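Long-range contact in HpuA (Kingella denitrificans ATCC 33394, PDB 5EC6), which is a haemoglobin receptor of the outer membrane, a lipoprotein that probably serves the uptake of iron from haem: residues E178-R183 and L296-G302. Numbering follows the deposited sequence.
Sequences EVIGLR and LNASFGG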
loop_
_atom_site.group_PDB
_atom_site.type_symbol
_atom_site.label_atom_id
_atom_site.label_comp_id
_atom_site.label_asym_id
_atom_site.label_seq_id
_atom_site.Cartn_x
_atom_site.Cartn_y
_atom_site.Cartn_z
ATOM N N GLU A 178 9.914 0.947 -4.657
ATOM C CA GLU A 178 9.591 2.299 -5.090
ATOM C C GLU A 178 8.233 2.551 -4.462
ATOM O O GLU A 178 7.286 1.848 -4.794
ATOM C CB GLU A 178 9.531 2.326 -6.624
ATOM C CG GLU A 178 9.298 3.706 -7.246
ATOM C CD GLU A 178 9.702 3.740 -8.717
ATOM O OE1 GLU A 178 10.653 3.001 -9.140
ATOM O OE2 GLU A 178 9.040 4.497 -9.496
ATOM N N VAL A 179 8.140 3.556 -3.584
ATOM C CA VAL A 179 6.988 3.672 -2.688
ATOM C C VAL A 179 6.396 5.104 -2.727
ATOM O O VAL A 179 7.088 6.077 -3.096
ATOM C CB VAL A 179 7.285 3.273 -1.212
ATOM C CG1 VAL A 179 7.917 1.890 -1.148
ATOM C CG2 VAL A 179 8.149 4.261 -0.476
ATOM N N ILE A 180 5.196 5.191 -2.210
ATOM C CA ILE A 180 4.555 6.483 -1.950
ATOM C C ILE A 180 4.072 6.510 -0.513
ATOM O O ILE A 180 3.539 5.526 -0.005
ATOM C CB ILE A 180 3.359 6.682 -2.893
ATOM C CG1 ILE A 180 3.811 6.724 -4.368
ATOM C CG2 ILE A 180 2.587 7.956 -2.536
ATOM C CD1 ILE A 180 2.687 6.371 -5.298
ATOM N N GLY A 181 4.296 7.650 0.138
ATOM C CA GLY A 181 3.771 7.946 1.470
ATOM C C GLY A 181 2.575 8.864 1.409
ATOM O O GLY A 181 2.483 9.704 0.487
ATOM N N LEU A 182 1.684 8.652 2.357
ATOM C CA LEU A 182 0.418 9.383 2.448
ATOM C C LEU A 182 0.229 9.873 3.875
ATOM O O LEU A 182 0.345 9.119 4.849
ATOM C CB LEU A 182 -0.737 8.478 2.044
ATOM C CG LEU A 182 -2.143 9.000 2.414
ATOM C CD1 LEU A 182 -2.440 10.027 1.357
ATOM C CD2 LEU A 182 -3.199 7.895 2.428
ATOM N N ARG A 183 -0.119 11.168 3.995
ATOM C CA ARG A 183 -0.573 11.731 5.238
ATOM C C ARG A 183 -1.936 12.442 4.969
ATOM O O ARG A 183 -2.369 12.576 3.814
ATOM C CB ARG A 183 0.447 12.742 5.798
ATOM C CG ARG A 183 1.849 12.146 6.231
ATOM C CD ARG A 183 2.758 13.258 6.693
ATOM N NE ARG A 183 3.832 12.888 7.630
ATOM C CZ ARG A 183 5.043 13.431 7.658
ATOM N NH1 ARG A 183 5.461 14.355 6.737
ATOM N NH2 ARG A 183 5.916 12.944 8.525
ATOM N N LEU A 296 1.362 13.950 11.674
ATOM C CA LEU A 296 2.541 13.440 11.014
ATOM C C LEU A 296 2.345 11.991 10.585
ATOM O O LEU A 296 3.146 11.476 9.805
ATOM C CB LEU A 296 3.777 13.543 11.895
ATOM C CG LEU A 296 4.131 14.956 12.348
ATOM C CD1 LEU A 296 5.333 14.879 13.270
ATOM C CD2 LEU A 296 4.414 15.866 11.159
ATOM N N ASN A 297 1.312 11.335 11.115
ATOM C CA ASN A 297 1.181 9.879 10.874
ATOM C C ASN A 297 0.933 9.605 9.407
ATOM O O ASN A 297 0.262 10.353 8.684
ATOM C CB ASN A 297 0.069 9.261 11.720
ATOM C CG ASN A 297 0.374 9.314 13.215
ATOM O OD1 ASN A 297 1.466 9.717 13.600
ATOM N ND2 ASN A 297 -0.534 8.811 14.036
ATOM N N ALA A 298 1.504 8.494 8.956
ATOM C CA ALA A 298 1.552 8.170 7.505
ATOM C C ALA A 298 1.227 6.708 7.276
ATOM O O ALA A 298 1.542 5.853 8.115
ATOM C CB ALA A 298 2.918 8.446 6.930
ATOM N N SER A 299 0.652 6.424 6.122
ATOM C CA SER A 299 0.747 5.092 5.522
ATOM C C SER A 299 1.589 5.138 4.267
ATOM O O SER A 299 1.877 6.185 3.718
ATOM C CB SER A 299 -0.652 4.518 5.247
ATOM O OG SER A 299 -1.369 5.366 4.345
ATOM N N PHE A 300 2.040 3.974 3.807
ATOM C CA PHE A 300 2.837 3.918 2.604
ATOM C C PHE A 300 2.645 2.573 1.919
ATOM O O PHE A 300 2.267 1.582 2.563
ATOM C CB PHE A 300 4.334 4.203 2.857
ATOM C CG PHE A 300 5.013 3.199 3.757
ATOM C CD1 PHE A 300 5.052 3.383 5.135
ATOM C CD2 PHE A 300 5.683 2.114 3.213
ATOM C CE1 PHE A 300 5.661 2.460 5.944
ATOM C CE2 PHE A 300 6.294 1.174 4.042
ATOM C CZ PHE A 300 6.287 1.363 5.385
ATOM N N GLY A 301 2.905 2.556 0.606
ATOM C CA GLY A 301 2.881 1.334 -0.158
ATOM C C GLY A 301 3.696 1.485 -1.407
ATOM O O GLY A 301 3.963 2.616 -1.896
ATOM N N GLY A 302 4.102 0.352 -1.968
ATOM C CA GLY A 302 4.830 0.401 -3.216
ATOM C C GLY A 302 5.232 -0.955 -3.738
ATOM O O GLY A 302 4.805 -1.985 -3.207
#
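Strands 178-183 and 298-302 pair antiparallel, joined by two hydrogen-bonded pairs. Ile180 N donates to Gly301 O (2.9 Å) and Gly301 N to Ile180 O (3.1 Å); Leu182 N donates to Ser299 O (2.8 Å) and Ser299 N to Leu182 O (3.0 Å). Between them lies the non-hydrogen-bonded pair Gly181-Phe300, where Gly181 CA lies 4.0 Å from Phe300 CB. Phe300, with chi1 at p, carries its ring away from strand 178-183 and onto Leu212 of strand 208-215, which Val179 also touches. Gly302 comes so close to Val179 (CA-CA 4.0 Å) that a CB there would clash with Glu178 O. On the face opposite Phe300, Ile180 (chi1 m), Leu182 (chi1 t) and Ser299 (chi1 p) all pack on Phe138. Leu182 CD2 lies 3.7 Å from Ser299 OG, whose hydrogen-bond partner is Gly139 O. Arg183 leaves the backbone sideways, its chi1 at m and chi2 and chi3 at t extending it past Ala298 (CG-CB 3.9 Å), so that NE donates to Leu296 O (2.7 Å) just before strand 298-302. Leu296 CD2 covers one guanidinium face; Phe231 makes a cation-pi contact, and Asp233 O and Ser253 OG take further hydrogen bonds. Joining strands 113 residues apart, the pairing links strand 174-185 to the last strand of the chain, closing the circuit of antiparallel strands that forms HpuA's beta barrel.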